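PDB 3IF6: OXA-46 oxacillinase from Pseudomonas aeruginosa, which probably hydrolyses the amide bond of beta-lactam antibiotics to give substituted beta-amino acids, as a serine beta-lactamase of class D. Local coordinates for residues B[43-48]-B[166-171]. Sequence-based numbering, arbitrary orientation.
With EDO (1,2-ethanediol), chain I.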
loop_
_atom_site.group_PDB
_atom_site.type_symbol
_atom_site.label_atom_id
_atom_site.label_comp_id
_atom_site.label_asym_id
_atom_site.label_seq_id
_atom_site.Cartn_x
_atom_site.Cartn_y
_atom_site.Cartn_z
ATOM N N ALA B 43 19.864 -9.605 -16.327
ATOM C CA ALA B 43 20.567 -8.808 -15.334
ATOM C C ALA B 43 19.658 -8.392 -14.190
ATOM O O ALA B 43 18.473 -8.145 -14.374
ATOM C CB ALA B 43 21.204 -7.564 -15.985
ATOM N N ILE B 44 20.245 -8.296 -13.005
ATOM C CA ILE B 44 19.571 -7.713 -11.864
ATOM C C ILE B 44 20.493 -6.696 -11.166
ATOM O O ILE B 44 21.690 -6.920 -11.065
ATOM C CB ILE B 44 19.087 -8.815 -10.879
ATOM C CG1 ILE B 44 18.089 -8.235 -9.845
ATOM C CG2 ILE B 44 20.273 -9.518 -10.236
ATOM C CD1 ILE B 44 17.213 -9.280 -9.176
ATOM N N VAL B 45 19.926 -5.567 -10.744
ATOM C CA VAL B 45 20.527 -4.720 -9.738
ATOM C C VAL B 45 19.671 -4.811 -8.485
ATOM O O VAL B 45 18.469 -4.495 -8.512
ATOM C CB VAL B 45 20.562 -3.258 -10.166
ATOM C CG1 VAL B 45 21.173 -2.421 -9.069
ATOM C CG2 VAL B 45 21.322 -3.070 -11.452
ATOM N N ILE B 46 20.249 -5.243 -7.374
ATOM C CA ILE B 46 19.562 -4.990 -6.109
ATOM C C ILE B 46 20.274 -4.097 -5.077
ATOM O O ILE B 46 21.356 -4.436 -4.576
ATOM C CB ILE B 46 18.833 -6.218 -5.482
ATOM C CG1 ILE B 46 18.943 -6.193 -3.957
ATOM C CG2 ILE B 46 19.203 -7.532 -6.158
ATOM C CD1 ILE B 46 20.109 -6.875 -3.437
ATOM N N ALA B 47 19.625 -2.954 -4.804
ATOM C CA ALA B 47 20.029 -1.978 -3.801
ATOM C C ALA B 47 19.431 -2.278 -2.427
ATOM O O ALA B 47 18.364 -1.779 -2.090
ATOM C CB ALA B 47 19.635 -0.587 -4.254
ATOM N N ASP B 48 20.151 -3.010 -1.598
ATOM C CA ASP B 48 19.688 -3.347 -0.270
ATOM C C ASP B 48 20.097 -2.299 0.748
ATOM O O ASP B 48 21.249 -2.055 0.975
ATOM C CB ASP B 48 20.211 -4.711 0.138
ATOM C CG ASP B 48 19.876 -5.030 1.512
ATOM O OD1 ASP B 48 19.525 -4.097 2.212
ATOM O OD2 ASP B 48 19.933 -6.181 1.903
ATOM N N ILE B 166 15.513 2.895 -20.811
ATOM C CA ILE B 166 16.041 3.114 -19.480
ATOM C C ILE B 166 16.747 1.834 -19.077
ATOM O O ILE B 166 16.501 0.784 -19.664
ATOM C CB ILE B 166 14.912 3.496 -18.448
ATOM C CG1 ILE B 166 15.545 4.049 -17.153
ATOM C CG2 ILE B 166 13.910 2.324 -18.242
ATOM C CD1 ILE B 166 14.635 4.158 -15.933
ATOM N N SER B 167 17.626 1.910 -18.088
ATOM C CA SER B 167 18.438 0.770 -17.725
ATOM C C SER B 167 18.112 0.305 -16.335
ATOM O O SER B 167 17.457 1.024 -15.578
ATOM C CB SER B 167 19.915 1.155 -17.791
ATOM O OG SER B 167 20.347 1.746 -16.590
ATOM N N ALA B 168 18.622 -0.870 -15.983
ATOM C CA ALA B 168 18.350 -1.464 -14.684
ATOM C C ALA B 168 18.843 -0.555 -13.575
ATOM O O ALA B 168 18.054 -0.185 -12.721
ATOM C CB ALA B 168 18.905 -2.874 -14.570
ATOM N N HIS B 169 20.111 -0.135 -13.608
ATOM C CA HIS B 169 20.630 0.802 -12.592
ATOM C C HIS B 169 19.806 2.073 -12.519
ATOM O O HIS B 169 19.645 2.650 -11.460
ATOM C CB HIS B 169 22.116 1.188 -12.825
ATOM C CG HIS B 169 23.078 0.309 -12.102
ATOM N ND1 HIS B 169 24.018 -0.456 -12.754
ATOM C CD2 HIS B 169 23.213 0.027 -10.787
ATOM C CE1 HIS B 169 24.686 -1.179 -11.870
ATOM N NE2 HIS B 169 24.220 -0.899 -10.667
ATOM N N GLU B 170 19.352 2.535 -13.673
ATOM C CA GLU B 170 18.557 3.732 -13.758
ATOM C C GLU B 170 17.156 3.534 -13.145
ATOM O O GLU B 170 16.608 4.477 -12.557
ATOM C CB GLU B 170 18.470 4.185 -15.205
ATOM C CG GLU B 170 19.794 4.691 -15.779
ATOM C CD GLU B 170 19.624 5.437 -17.091
ATOM O OE1 GLU B 170 19.008 4.892 -18.035
ATOM O OE2 GLU B 170 20.123 6.577 -17.184
ATOM N N GLN B 171 16.611 2.307 -13.249
ATOM C CA GLN B 171 15.327 1.945 -12.617
ATOM C C GLN B 171 15.499 2.110 -11.129
ATOM O O GLN B 171 14.615 2.633 -10.453
ATOM C CB GLN B 171 14.874 0.509 -12.940
ATOM C CG GLN B 171 14.479 0.254 -14.404
ATOM C CD GLN B 171 13.013 0.580 -14.761
ATOM O OE1 GLN B 171 12.396 1.482 -14.190
ATOM N NE2 GLN B 171 12.472 -0.139 -15.741
HETATM C C1 EDO I . 24.319 3.261 -15.970
HETATM O O1 EDO I . 22.993 2.842 -16.329
HETATM C C2 EDO I . 24.430 3.452 -14.462
HETATM O O2 EDO I . 25.151 2.349 -13.892
#
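V45 meets A168 and H169 where the first turn of helix 168-179 packs on strand 42-48, an inner strand of the mixed central sheet in the penicillin-binding transpeptidase fold of class D beta-lactamases. Strand alternation puts I44 and I46 on the other side of the sheet, where both lie against W31, and V45 on the side of the helix, while its backbone pairs with A234 of strand 229-238. A branched valine suits this place, since both its methyls lie on the H169 ring. CG1 lies anti to the backbone N (chi1 179°) and reaches the ring atom CD2 of H169 at 3.6 Å. CG2, the other branch, sits over the centre of the imidazole in a CH-pi contact, 3.6 Å from the centroid and only 8° off the ring normal. Histidine suits because its flat ring offers a face to a methyl, the two side chains crossing at about a right angle. CG2 alone also packs on A168 CB at 3.9 Å; with just a methyl, alanine lets the helix start close to the strand, the CA atoms of V45 and H169 being 6.2 Å apart. L56 and A64 touch both V45 and H169, while Q61 also borders H169.

The helix start is fixed by a capping box of S167 and E170. The short serine hydroxyl can reach back to the first turn, its OG accepting from E170 N at 3.2 Å; the return bond from S167 N to E170 OE1 is weak, and that carboxylate oxygen also bridges to R67. An ethanediol, probably from the crystallisation liquor, takes a hydrogen bond from S167 OG to its O1 at 2.9 Å.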